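Local coordinates for reticulocyte binding protein (Streptococcus agalactiae COH1, PDB 3FAW), which is a cell-wall-anchored pullulanase, a hydrolase that probably cleaves the alpha-1,6 branch linkages of pullulan and related glucans such as glycogen, at residues T118-S121 with W122-D126; E206-G210 with K211-K215; A396-Y399 with L400-I404; R419-G423 with G424-G428; D519-N522 with S523-G527. All coordinates share one frame; numbering follows the deposited sequence.

Contact 1 of 5, residues T118-S121 with W122-D126; sequences TRQS and WEFKD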
loop_
_atom_site.group_PDB
_atom_site.type_symbol
_atom_site.label_atom_id
_atom_site.label_comp_id
_atom_site.label_asym_id
_atom_site.label_seq_id
_atom_site.Cartn_x
_atom_site.Cartn_y
_atom_site.Cartn_z
ATOM N N THR A 118 37.198 -2.051 -11.989
ATOM C CA THR A 118 35.952 -2.688 -12.410
ATOM C C THR A 118 34.957 -2.775 -11.255
ATOM O O THR A 118 35.335 -3.006 -10.104
ATOM C CB THR A 118 36.181 -4.105 -12.984
ATOM O OG1 THR A 118 36.797 -4.938 -11.995
ATOM C CG2 THR A 118 37.062 -4.048 -14.233
ATOM N N ARG A 119 33.689 -2.566 -11.590
ATOM C CA ARG A 119 32.567 -2.709 -10.671
ATOM C C ARG A 119 31.840 -3.988 -11.060
ATOM O O ARG A 119 31.720 -4.296 -12.244
ATOM C CB ARG A 119 31.633 -1.492 -10.810
ATOM C CG ARG A 119 30.276 -1.608 -10.112
ATOM C CD ARG A 119 29.514 -0.285 -10.161
ATOM N NE ARG A 119 29.199 0.132 -11.532
ATOM C CZ ARG A 119 28.079 -0.169 -12.194
ATOM N NH1 ARG A 119 27.122 -0.904 -11.633
ATOM N NH2 ARG A 119 27.911 0.271 -13.437
ATOM N N GLN A 120 31.355 -4.738 -10.077
ATOM C CA GLN A 120 30.571 -5.937 -10.371
ATOM C C GLN A 120 29.128 -5.546 -10.667
ATOM O O GLN A 120 28.496 -4.870 -9.859
ATOM C CB GLN A 120 30.624 -6.917 -9.200
ATOM C CG GLN A 120 31.987 -7.564 -9.008
ATOM C CD GLN A 120 32.076 -8.390 -7.738
ATOM O OE1 GLN A 120 31.451 -8.072 -6.727
ATOM N NE2 GLN A 120 32.866 -9.455 -7.785
ATOM N N SER A 121 28.609 -5.964 -11.825
ATOM C CA SER A 121 27.205 -5.708 -12.168
ATOM C C SER A 121 26.319 -6.488 -11.204
ATOM O O SER A 121 26.751 -7.499 -10.660
ATOM C CB SER A 121 26.898 -6.108 -13.620
ATOM O OG SER A 121 26.830 -7.519 -13.777
ATOM N N TRP A 122 25.087 -6.031 -10.993
ATOM C CA TRP A 122 24.181 -6.741 -10.085
ATOM C C TRP A 122 23.886 -8.173 -10.557
ATOM O O TRP A 122 23.755 -9.074 -9.729
ATOM C CB TRP A 122 22.889 -5.945 -9.810
ATOM C CG TRP A 122 21.914 -5.829 -10.956
ATOM C CD1 TRP A 122 21.787 -4.776 -11.820
ATOM C CD2 TRP A 122 20.907 -6.779 -11.333
ATOM N NE1 TRP A 122 20.779 -5.021 -12.720
ATOM C CE2 TRP A 122 20.220 -6.240 -12.443
ATOM C CE3 TRP A 122 20.522 -8.034 -10.845
ATOM C CZ2 TRP A 122 19.168 -6.914 -13.075
ATOM C CZ3 TRP A 122 19.477 -8.705 -11.476
ATOM C CH2 TRP A 122 18.813 -8.141 -12.581
ATOM N N GLU A 123 23.798 -8.384 -11.872
ATOM C CA GLU A 123 23.623 -9.734 -12.430
ATOM C C GLU A 123 24.800 -10.649 -12.074
ATOM O O GLU A 123 24.607 -11.822 -11.749
ATOM C CB GLU A 123 23.472 -9.705 -13.964
ATOM C CG GLU A 123 22.212 -9.010 -14.482
ATOM C CD GLU A 123 22.423 -7.539 -14.805
ATOM O OE1 GLU A 123 23.363 -6.920 -14.254
ATOM O OE2 GLU A 123 21.640 -7.001 -15.610
ATOM N N PHE A 124 26.011 -10.105 -12.157
ATOM C CA PHE A 124 27.230 -10.837 -11.801
ATOM C C PHE A 124 27.328 -11.041 -10.283
ATOM O O PHE A 124 27.786 -12.094 -9.828
ATOM C CB PHE A 124 28.467 -10.092 -12.328
ATOM C CG PHE A 124 29.768 -10.860 -12.186
ATOM C CD1 PHE A 124 29.876 -12.169 -12.636
ATOM C CD2 PHE A 124 30.890 -10.251 -11.634
ATOM C CE1 PHE A 124 31.078 -12.870 -12.517
ATOM C CE2 PHE A 124 32.092 -10.942 -11.514
ATOM C CZ PHE A 124 32.185 -12.254 -11.956
ATOM N N LYS A 125 26.897 -10.042 -9.508
ATOM C CA LYS A 125 26.821 -10.169 -8.044
ATOM C C LYS A 125 25.856 -11.290 -7.630
ATOM O O LYS A 125 26.127 -12.017 -6.677
ATOM C CB LYS A 125 26.398 -8.846 -7.390
ATOM C CG LYS A 125 27.481 -7.774 -7.384
ATOM C CD LYS A 125 27.118 -6.590 -6.497
ATOM C CE LYS A 125 28.298 -5.626 -6.374
ATOM N NZ LYS A 125 27.983 -4.385 -5.622
ATOM N N ASP A 126 24.736 -11.421 -8.342
ATOM C CA ASP A 126 23.812 -12.549 -8.128
ATOM C C ASP A 126 24.464 -13.876 -8.519
ATOM O O ASP A 126 24.329 -14.870 -7.805
ATOM C CB ASP A 126 22.520 -12.381 -8.937
ATOM C CG ASP A 126 21.566 -11.360 -8.343
ATOM O OD1 ASP A 126 21.756 -10.933 -7.184
ATOM O OD2 ASP A 126 20.600 -10.995 -9.050
HETATM O O HOH W 1 25.818 -8.085 -16.307
#
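S121 sits just ahead of helix 122-129 as its N-cap and reaches forward to the first turn. With OG placed between the backbone N and the carbonyl carbon (chi1 74°), the hydroxyl accepts the amide of F124, OG to N 3.2 Å, while the carbonyl O of S121 takes the amide of K125 at 2.8 Å in the first i to i+4 bond of the helix. A water lies 2.8 Å from S121 OG and also gives a weak bond to E123 OE1; the E123 carboxylate is salt-bridged through OE2 to K497.

The side chain of Q120 carries the packing just before the cap. Its CB rests on the aliphatic part of K125, 3.7 Å from CG. CG then meets the rim of the F124 ring near the ring plane, 3.9 Å from CD2. Farther out, OE1 lies over the K125 methylenes, 4.0 Å from CE, and NE2 passes 4.1 Å from F124 CE2, the amide turned almost perpendicular to the ring. The amide nitrogen is hydrogen-bonded to the hydroxyl of Y129.

The extended K125 chain crosses Q120 at about a right angle and ends in a salt bridge with E405. Here strand 114-120, the last of the N-terminal sheet, runs straight into helix 122-129; F124 leans on strand 40-47, and W122 stacks on H431.

Contact 2 of 5, residues E206-G210 with K211-K215; sequences EIKRG and KDKVK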
loop_
_atom_site.group_PDB
_atom_site.type_symbol
_atom_site.label_atom_id
_atom_site.label_comp_id
_atom_site.label_asym_id
_atom_site.label_seq_id
_atom_site.Cartn_x
_atom_site.Cartn_y
_atom_site.Cartn_z
ATOM N N GLU A 206 28.692 -2.789 12.000
ATOM C CA GLU A 206 29.666 -1.860 11.432
ATOM C C GLU A 206 30.416 -2.526 10.283
ATOM O O GLU A 206 31.143 -3.503 10.486
ATOM C CB GLU A 206 30.652 -1.362 12.492
ATOM C CG GLU A 206 31.504 -0.190 12.010
ATOM C CD GLU A 206 32.384 0.388 13.104
ATOM O OE1 GLU A 206 33.207 -0.364 13.665
ATOM O OE2 GLU A 206 32.252 1.594 13.398
ATOM N N ILE A 207 30.229 -1.991 9.080
ATOM C CA ILE A 207 30.821 -2.552 7.869
ATOM C C ILE A 207 31.998 -1.694 7.437
ATOM O O ILE A 207 31.886 -0.475 7.367
ATOM C CB ILE A 207 29.791 -2.632 6.718
ATOM C CG1 ILE A 207 28.593 -3.491 7.140
ATOM C CG2 ILE A 207 30.431 -3.214 5.454
ATOM C CD1 ILE A 207 27.555 -3.678 6.052
ATOM N N LYS A 208 33.126 -2.340 7.157
ATOM C CA LYS A 208 34.312 -1.653 6.661
ATOM C C LYS A 208 34.578 -2.047 5.213
ATOM O O LYS A 208 34.637 -3.235 4.886
ATOM C CB LYS A 208 35.524 -1.997 7.527
ATOM C CG LYS A 208 36.747 -1.133 7.272
ATOM C CD LYS A 208 37.866 -1.468 8.247
ATOM C CE LYS A 208 39.127 -0.662 7.955
ATOM N NZ LYS A 208 40.188 -0.893 8.978
ATOM N N ARG A 209 34.711 -1.038 4.353
ATOM C CA ARG A 209 35.156 -1.218 2.970
ATOM C C ARG A 209 36.272 -0.215 2.702
ATOM O O ARG A 209 36.011 0.952 2.414
ATOM C CB ARG A 209 34.007 -0.992 1.986
ATOM C CG ARG A 209 32.976 -2.104 1.957
ATOM C CD ARG A 209 31.878 -1.812 0.944
ATOM N NE ARG A 209 31.109 -0.628 1.322
ATOM C CZ ARG A 209 30.009 -0.626 2.074
ATOM N NH1 ARG A 209 29.490 -1.754 2.544
ATOM N NH2 ARG A 209 29.420 0.529 2.352
ATOM N N GLY A 210 37.514 -0.672 2.815
ATOM C CA GLY A 210 38.671 0.211 2.719
ATOM C C GLY A 210 38.765 1.130 3.925
ATOM O O GLY A 210 38.722 0.671 5.069
ATOM N N LYS A 211 38.874 2.432 3.666
ATOM C CA LYS A 211 39.023 3.437 4.726
ATOM C C LYS A 211 37.709 3.734 5.462
ATOM O O LYS A 211 37.726 4.128 6.630
ATOM C CB LYS A 211 39.598 4.736 4.136
ATOM C CG LYS A 211 39.986 5.788 5.169
ATOM C CD LYS A 211 40.649 6.989 4.514
ATOM C CE LYS A 211 40.947 8.082 5.530
ATOM N NZ LYS A 211 41.634 9.249 4.911
ATOM N N ASP A 212 36.579 3.540 4.783
ATOM C CA ASP A 212 35.275 3.938 5.318
ATOM C C ASP A 212 34.645 2.880 6.229
ATOM O O ASP A 212 34.722 1.682 5.955
ATOM C CB ASP A 212 34.317 4.266 4.167
ATOM C CG ASP A 212 34.797 5.437 3.318
ATOM O OD1 ASP A 212 35.970 5.846 3.459
ATOM O OD2 ASP A 212 33.997 5.955 2.512
ATOM N N LYS A 213 34.027 3.348 7.313
ATOM C CA LYS A 213 33.229 2.508 8.206
ATOM C C LYS A 213 31.834 3.108 8.330
ATOM O O LYS A 213 31.688 4.327 8.409
ATOM C CB LYS A 213 33.855 2.437 9.601
ATOM C CG LYS A 213 35.103 1.585 9.713
ATOM C CD LYS A 213 35.622 1.601 11.146
ATOM C CE LYS A 213 36.894 0.782 11.308
ATOM N NZ LYS A 213 38.029 1.337 10.519
ATOM N N VAL A 214 30.810 2.258 8.361
ATOM C CA VAL A 214 29.439 2.735 8.552
ATOM C C VAL A 214 28.601 1.741 9.364
ATOM O O VAL A 214 28.788 0.531 9.261
ATOM C CB VAL A 214 28.764 3.054 7.192
ATOM C CG1 VAL A 214 28.453 1.774 6.410
ATOM C CG2 VAL A 214 27.514 3.897 7.405
ATOM N N LYS A 215 27.688 2.269 10.178
ATOM C CA LYS A 215 26.835 1.445 11.041
ATOM C C LYS A 215 25.454 1.275 10.417
ATOM O O LYS A 215 24.759 2.266 10.152
ATOM C CB LYS A 215 26.742 2.058 12.443
ATOM C CG LYS A 215 28.088 2.071 13.175
ATOM C CD LYS A 215 28.056 2.836 14.494
ATOM C CE LYS A 215 29.458 2.908 15.101
ATOM N NZ LYS A 215 29.506 3.625 16.406
#
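Three backbone hydrogen bonds tie E206-R209 to D212-K215. I207 and V214 form a reciprocal pair, I207 N to V214 O at 2.9 Å and V214 N to I207 O at 3.1 Å. At the end of the hairpin R209 N bonds D212 O at 3.2 Å beside the type II' turn from R209 to D212, in which G210 has positive phi (70°). In the non-hydrogen-bonded pairs, CA-H groups of E206 and K208 approach the carbonyls of V214 and D212.

Outward from the backbone, E206, K208, K213 and K215 share one face. The carboxylate of E206 lies between two lysine chains: its CD is 4.0 Å from K213 CD, and OE2 is 3.5 Å from K215 CE. K215 NZ stays 4.6 Å from OE2, beyond salt-bridge range, and pairs instead with D235. K213 bends at its last torsion (chi4 64°), which swings NZ over the K208 chain to 3.5 Å from K208 NZ; the two like charges probably disfavour this closeness.

On the other face the R209 guanidinium passes V214 CG1 obliquely and bonds the carbonyl of D403. This hairpin, strands 202-209 and 212-216, belongs to the antiparallel sheet of the carbohydrate-binding module; strand 157-164 flanks 202-209.

Contact 3 of 5, residues A396-Y399 with L400-I404; sequences AKTY and LFEDI
From K397 the chain winds into a short helix through L400 N on K397 O at 3.1 Å, E402 N on T398 O and D403 N on Y399 O, the first differing in approach, since L400 N stands well above the carbonyl plane of K397 whereas E402 N meets T398 O in the carbonyl plane, and a water bridges K397 O and F401 N, the second bond weak.

Y399 and D403, one turn apart, run side by side in the same direction, the ring and carboxylate planes only 13° apart. Y399 holds CG between its backbone N and carbonyl carbon (chi1 65°), which folds the ring back so that CD1 lies 3.2 Å from L400 N and one face takes K397 CB near its rim. D403 OD2 comes 3.5 Å from Y399 CB. L400 CD1 lies 4.4 Å from A396 CB, and T398 CG2 touches E402 CB.

K237 links the tyrosine and the aspartate: it makes a salt bridge to D403, a cation-pi contact with the Y399 ring, and its carbonyl accepts from Y399 OH. One cation thus engages both groups, and its charge would be expected to stabilise D403 as the carboxylate.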
loop_
_atom_site.group_PDB
_atom_site.type_symbol
_atom_site.label_atom_id
_atom_site.label_comp_id
_atom_site.label_asym_id
_atom_site.label_seq_id
_atom_site.Cartn_x
_atom_site.Cartn_y
_atom_site.Cartn_z
ATOM N N ALA A 396 12.927 5.071 3.179
ATOM C CA ALA A 396 12.977 6.453 3.663
ATOM C C ALA A 396 14.290 7.140 3.305
ATOM O O ALA A 396 14.311 8.330 3.004
ATOM C CB ALA A 396 12.764 6.493 5.181
ATOM N N LYS A 397 15.383 6.380 3.355
ATOM C CA LYS A 397 16.723 6.908 3.122
ATOM C C LYS A 397 17.512 5.923 2.282
ATOM O O LYS A 397 17.572 4.745 2.613
ATOM C CB LYS A 397 17.458 7.123 4.455
ATOM C CG LYS A 397 16.828 8.148 5.382
ATOM C CD LYS A 397 16.920 9.552 4.813
ATOM C CE LYS A 397 16.483 10.591 5.825
ATOM N NZ LYS A 397 16.621 11.977 5.290
ATOM N N THR A 398 18.133 6.412 1.210
ATOM C CA THR A 398 18.915 5.564 0.307
ATOM C C THR A 398 20.011 4.794 1.051
ATOM O O THR A 398 20.302 3.648 0.716
ATOM C CB THR A 398 19.544 6.404 -0.839
ATOM O OG1 THR A 398 18.505 7.052 -1.582
ATOM C CG2 THR A 398 20.376 5.536 -1.779
ATOM N N TYR A 399 20.598 5.411 2.076
ATOM C CA TYR A 399 21.677 4.775 2.833
ATOM C C TYR A 399 21.266 3.496 3.595
ATOM O O TYR A 399 22.113 2.646 3.864
ATOM C CB TYR A 399 22.385 5.783 3.760
ATOM C CG TYR A 399 21.560 6.388 4.886
ATOM C CD1 TYR A 399 21.111 5.612 5.956
ATOM C CD2 TYR A 399 21.278 7.751 4.905
ATOM C CE1 TYR A 399 20.379 6.173 6.996
ATOM C CE2 TYR A 399 20.551 8.324 5.942
ATOM C CZ TYR A 399 20.101 7.527 6.984
ATOM O OH TYR A 399 19.383 8.092 8.007
ATOM N N LEU A 400 19.982 3.358 3.925
ATOM C CA LEU A 400 19.484 2.191 4.668
ATOM C C LEU A 400 20.000 0.865 4.113
ATOM O O LEU A 400 20.400 -0.021 4.871
ATOM C CB LEU A 400 17.944 2.171 4.694
ATOM C CG LEU A 400 17.292 3.022 5.782
ATOM C CD1 LEU A 400 15.817 3.302 5.481
ATOM C CD2 LEU A 400 17.454 2.333 7.146
ATOM N N PHE A 401 19.961 0.739 2.788
ATOM C CA PHE A 401 20.469 -0.433 2.078
ATOM C C PHE A 401 21.795 -0.156 1.363
ATOM O O PHE A 401 22.623 -1.056 1.235
ATOM C CB PHE A 401 19.429 -0.930 1.074
ATOM C CG PHE A 401 18.351 -1.782 1.688
ATOM C CD1 PHE A 401 18.530 -3.145 1.833
ATOM C CD2 PHE A 401 17.157 -1.219 2.112
ATOM C CE1 PHE A 401 17.541 -3.936 2.398
ATOM C CE2 PHE A 401 16.169 -2.000 2.683
ATOM C CZ PHE A 401 16.359 -3.362 2.820
ATOM N N GLU A 402 22.004 1.078 0.907
ATOM C CA GLU A 402 23.220 1.415 0.152
ATOM C C GLU A 402 24.477 1.294 1.011
ATOM O O GLU A 402 25.541 0.925 0.510
ATOM C CB GLU A 402 23.129 2.817 -0.456
ATOM C CG GLU A 402 24.128 3.089 -1.593
ATOM C CD GLU A 402 23.821 2.326 -2.878
ATOM O OE1 GLU A 402 22.744 1.701 -2.977
ATOM O OE2 GLU A 402 24.662 2.356 -3.806
ATOM N N ASP A 403 24.356 1.600 2.301
ATOM C CA ASP A 403 25.458 1.400 3.241
ATOM C C ASP A 403 25.850 -0.070 3.377
ATOM O O ASP A 403 27.006 -0.374 3.630
ATOM C CB ASP A 403 25.099 1.932 4.633
ATOM C CG ASP A 403 25.135 3.451 4.719
ATOM O OD1 ASP A 403 25.688 4.107 3.812
ATOM O OD2 ASP A 403 24.610 3.986 5.717
ATOM N N ILE A 404 24.884 -0.976 3.234
ATOM C CA ILE A 404 25.129 -2.400 3.471
ATOM C C ILE A 404 25.944 -2.998 2.336
ATOM O O ILE A 404 26.962 -3.648 2.564
ATOM C CB ILE A 404 23.811 -3.192 3.620
ATOM C CG1 ILE A 404 22.985 -2.644 4.793
ATOM C CG2 ILE A 404 24.103 -4.682 3.821
ATOM C CD1 ILE A 404 21.620 -3.290 4.949
HETATM O O HOH W 2 17.504 2.055 0.982
#

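Contact 4 of 5, residues R419-G423 with G424-G428; sequences RESFG and GGRLG
A tight two-strand hairpin is formed by E420-S421 and G424-G425, closed by a type I' turn from S421 to G424. S421 and G424 are its hydrogen-bonded pair: S421 N to G424 O at 2.8 Å, and G424 N to S421 O at 3.1 Å, the second donor standing well out of the carbonyl plane. Past the non-hydrogen-bonded pair E420 and G425, R426 N bonds R419 O at 3.0 Å. F422 and G423 take the turn corners with positive phi, 53° and 81°.

R426 is the side chain that spans the hairpin. Keeping CG anti to its own carbonyl carbon (chi1 -64°), it runs extended back along R419 and E420. CD packs 3.7 Å from R419 CB, and the guanidinium then receives S421 CB over one face, 3.6 Å above the plane and toward its rim. NH1 of R426 makes a long, weak ion pair with D461. E420 CB lies against G424 O at 3.2 Å while its carboxylate bonds T398; R419 leads away to the carbonyl of G493 and to N413.

Such 2-residue beta hairpins characteristically carry a type I' turn, and this one projects from the loop region after barrel strand 385-390, with F422 at its tip meeting H394.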
loop_
_atom_site.group_PDB
_atom_site.type_symbol
_atom_site.label_atom_id
_atom_site.label_comp_id
_atom_site.label_asym_id
_atom_site.label_seq_id
_atom_site.Cartn_x
_atom_site.Cartn_y
_atom_site.Cartn_z
ATOM N N ARG A 419 18.859 4.786 -8.230
ATOM C CA ARG A 419 17.670 5.570 -8.514
ATOM C C ARG A 419 16.867 5.767 -7.229
ATOM O O ARG A 419 16.788 4.869 -6.384
ATOM C CB ARG A 419 16.840 4.912 -9.613
ATOM C CG ARG A 419 17.531 4.976 -10.957
ATOM C CD ARG A 419 16.706 4.359 -12.068
ATOM N NE ARG A 419 17.070 4.927 -13.362
ATOM C CZ ARG A 419 16.412 4.714 -14.497
ATOM N NH1 ARG A 419 15.341 3.926 -14.517
ATOM N NH2 ARG A 419 16.827 5.298 -15.616
ATOM N N GLU A 420 16.281 6.953 -7.095
ATOM C CA GLU A 420 15.704 7.398 -5.839
ATOM C C GLU A 420 14.271 7.885 -6.006
ATOM O O GLU A 420 13.877 8.330 -7.082
ATOM C CB GLU A 420 16.563 8.520 -5.247
ATOM C CG GLU A 420 17.942 8.067 -4.799
ATOM C CD GLU A 420 18.745 9.183 -4.151
ATOM O OE1 GLU A 420 18.737 10.316 -4.683
ATOM O OE2 GLU A 420 19.388 8.924 -3.112
ATOM N N SER A 421 13.509 7.804 -4.921
ATOM C CA SER A 421 12.092 8.149 -4.923
ATOM C C SER A 421 11.646 8.553 -3.519
ATOM O O SER A 421 11.947 7.854 -2.552
ATOM C CB SER A 421 11.264 6.953 -5.391
ATOM O OG SER A 421 9.914 7.316 -5.601
ATOM N N PHE A 422 10.926 9.674 -3.425
ATOM C CA PHE A 422 10.402 10.192 -2.152
ATOM C C PHE A 422 11.474 10.351 -1.069
ATOM O O PHE A 422 11.241 10.033 0.104
ATOM C CB PHE A 422 9.248 9.320 -1.646
ATOM C CG PHE A 422 8.100 9.241 -2.601
ATOM C CD1 PHE A 422 7.215 10.305 -2.728
ATOM C CD2 PHE A 422 7.914 8.119 -3.391
ATOM C CE1 PHE A 422 6.158 10.245 -3.623
ATOM C CE2 PHE A 422 6.861 8.051 -4.287
ATOM C CZ PHE A 422 5.979 9.116 -4.406
ATOM N N GLY A 423 12.642 10.848 -1.475
ATOM C CA GLY A 423 13.745 11.108 -0.551
ATOM C C GLY A 423 14.587 9.897 -0.176
ATOM O O GLY A 423 15.526 10.023 0.609
ATOM N N GLY A 424 14.268 8.730 -0.734
ATOM C CA GLY A 424 15.003 7.494 -0.435
ATOM C C GLY A 424 15.261 6.644 -1.666
ATOM O O GLY A 424 15.148 7.121 -2.794
ATOM N N GLY A 425 15.601 5.375 -1.442
ATOM C CA GLY A 425 16.020 4.472 -2.520
ATOM C C GLY A 425 14.915 3.616 -3.119
ATOM O O GLY A 425 14.032 3.149 -2.404
ATOM N N ARG A 426 14.977 3.415 -4.438
ATOM C CA ARG A 426 14.059 2.525 -5.162
ATOM C C ARG A 426 14.533 1.069 -5.087
ATOM O O ARG A 426 15.451 0.684 -5.802
ATOM C CB ARG A 426 13.988 2.904 -6.645
ATOM C CG ARG A 426 13.413 4.273 -6.980
ATOM C CD ARG A 426 13.394 4.430 -8.499
ATOM N NE ARG A 426 12.922 5.732 -8.971
ATOM C CZ ARG A 426 11.645 6.113 -8.998
ATOM N NH1 ARG A 426 10.683 5.308 -8.553
ATOM N NH2 ARG A 426 11.324 7.313 -9.464
ATOM N N LEU A 427 13.888 0.261 -4.252
ATOM C CA LEU A 427 14.249 -1.152 -4.112
ATOM C C LEU A 427 14.086 -1.893 -5.445
ATOM O O LEU A 427 12.987 -1.962 -5.994
ATOM C CB LEU A 427 13.400 -1.809 -3.016
ATOM C CG LEU A 427 13.816 -3.192 -2.506
ATOM C CD1 LEU A 427 15.182 -3.157 -1.828
ATOM C CD2 LEU A 427 12.755 -3.741 -1.548
ATOM N N GLY A 428 15.192 -2.433 -5.959
ATOM C CA GLY A 428 15.220 -3.082 -7.273
ATOM C C GLY A 428 14.862 -4.549 -7.190
ATOM O O GLY A 428 15.744 -5.407 -7.139
#

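Contact 5 of 5, residues D519-N522 with S523-G527; sequences DIRN and SLKSG
S523 doubles its grip on D519: OG donates to D519 O at 2.9 Å and the amide N reaches the same oxygen at 3.0 Å, from opposite faces of the carbonyl plane. One residue further along, I520 and L524 lie alongside, CG1 to CD1 4.0 Å, packed against helices 544-551 and 590-609.

The helix end is also tightly packed. R521 bends at chi3 (79°), bringing NE and NH2 side-on to N522 OD1 at 3.1 Å each, with that oxygen in the guanidinium plane; NH1 is hydrogen-bonded to the hydroxyl of Y569. G527 CA fits 3.2 Å from N522 OD1, and K525 curls over R521 to place NZ on S526 O at 3.0 Å.

By contrast the D519 side is looser and partly solvent-accessible: OD1 stays 4.2 Å from S523 OG, and OD2 turns to the amide of G556. S526 ends helix 518-525 with positive phi; the helix follows strand 513-516 in the beta/alpha order of a TIM barrel.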
loop_
_atom_site.group_PDB
_atom_site.type_symbol
_atom_site.label_atom_id
_atom_site.label_comp_id
_atom_site.label_asym_id
_atom_site.label_seq_id
_atom_site.Cartn_x
_atom_site.Cartn_y
_atom_site.Cartn_z
ATOM N N ASP A 519 -10.681 4.646 -12.883
ATOM C CA ASP A 519 -11.724 4.978 -13.856
ATOM C C ASP A 519 -13.109 5.125 -13.215
ATOM O O ASP A 519 -13.820 6.091 -13.492
ATOM C CB ASP A 519 -11.778 3.919 -14.961
ATOM C CG ASP A 519 -12.425 4.429 -16.237
ATOM O OD1 ASP A 519 -12.162 5.587 -16.615
ATOM O OD2 ASP A 519 -13.173 3.662 -16.878
ATOM N N ILE A 520 -13.495 4.172 -12.371
ATOM C CA ILE A 520 -14.778 4.269 -11.664
ATOM C C ILE A 520 -14.745 5.407 -10.634
ATOM O O ILE A 520 -15.741 6.105 -10.445
ATOM C CB ILE A 520 -15.211 2.923 -11.001
ATOM C CG1 ILE A 520 -16.695 2.989 -10.601
ATOM C CG2 ILE A 520 -14.341 2.590 -9.797
ATOM C CD1 ILE A 520 -17.273 1.675 -10.083
ATOM N N ARG A 521 -13.599 5.596 -9.981
ATOM C CA ARG A 521 -13.405 6.729 -9.070
ATOM C C ARG A 521 -13.685 8.048 -9.799
ATOM O O ARG A 521 -14.591 8.793 -9.418
ATOM C CB ARG A 521 -11.979 6.718 -8.502
ATOM C CG ARG A 521 -11.622 7.899 -7.589
ATOM C CD ARG A 521 -10.114 7.993 -7.391
ATOM N NE ARG A 521 -9.439 8.605 -8.540
ATOM C CZ ARG A 521 -8.121 8.578 -8.763
ATOM N NH1 ARG A 521 -7.300 7.958 -7.926
ATOM N NH2 ARG A 521 -7.614 9.168 -9.842
ATOM N N ASN A 522 -12.924 8.304 -10.865
ATOM C CA ASN A 522 -13.048 9.542 -11.646
ATOM C C ASN A 522 -14.451 9.769 -12.196
ATOM O O ASN A 522 -15.011 10.862 -12.059
ATOM C CB ASN A 522 -12.056 9.547 -12.814
ATOM C CG ASN A 522 -10.619 9.713 -12.364
ATOM O OD1 ASN A 522 -10.343 9.923 -11.188
ATOM N ND2 ASN A 522 -9.693 9.625 -13.311
ATOM N N SER A 523 -15.010 8.734 -12.821
ATOM C CA SER A 523 -16.323 8.837 -13.456
ATOM C C SER A 523 -17.435 9.182 -12.460
ATOM O O SER A 523 -18.334 9.963 -12.779
ATOM C CB SER A 523 -16.664 7.541 -14.192
ATOM O OG SER A 523 -15.741 7.294 -15.238
ATOM N N LEU A 524 -17.367 8.609 -11.257
ATOM C CA LEU A 524 -18.404 8.834 -10.239
ATOM C C LEU A 524 -18.245 10.137 -9.448
ATOM O O LEU A 524 -19.241 10.809 -9.175
ATOM C CB LEU A 524 -18.473 7.653 -9.264
ATOM C CG LEU A 524 -18.943 6.300 -9.812
ATOM C CD1 LEU A 524 -19.285 5.353 -8.660
ATOM C CD2 LEU A 524 -20.135 6.450 -10.749
ATOM N N LYS A 525 -17.018 10.488 -9.063
ATOM C CA LYS A 525 -16.806 11.653 -8.175
ATOM C C LYS A 525 -15.482 12.415 -8.360
ATOM O O LYS A 525 -15.055 13.136 -7.460
ATOM C CB LYS A 525 -16.976 11.230 -6.700
ATOM C CG LYS A 525 -16.299 9.916 -6.305
ATOM C CD LYS A 525 -14.775 9.951 -6.410
ATOM C CE LYS A 525 -14.142 10.875 -5.365
ATOM N NZ LYS A 525 -12.671 10.701 -5.298
ATOM N N SER A 526 -14.853 12.260 -9.523
ATOM C CA SER A 526 -13.577 12.925 -9.856
ATOM C C SER A 526 -12.347 12.385 -9.121
ATOM O O SER A 526 -12.443 11.703 -8.096
ATOM C CB SER A 526 -13.657 14.448 -9.661
ATOM O OG SER A 526 -13.449 14.834 -8.306
ATOM N N GLY A 527 -11.190 12.725 -9.680
ATOM C CA GLY A 527 -9.883 12.372 -9.130
ATOM C C GLY A 527 -8.785 12.917 -10.030
ATOM O O GLY A 527 -9.051 13.733 -10.903
#

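Contacts 2, 3 and 4 form a connected series. R209 NH2 of contact 2 bonds D403 O of contact 3 at 2.9 Å, joining the carbohydrate-binding module to the catalytic domain, and T398 OG1 of contact 3 meets E420 OE2 of contact 4 at 2.6 Å. Centres of contacts 3 and 4 are about 9 Å apart. Contact 1 is separate, its nearest atoms about 7 Å from contact 4, though its K125 reaches E405, next in sequence after contact 3. Contact 5 lies on another part of the barrel, its centre about 30 Å from that of contact 4. A calcium ion lies about 12 Å from the A396 side chain, and one about 14 Å from that of F422.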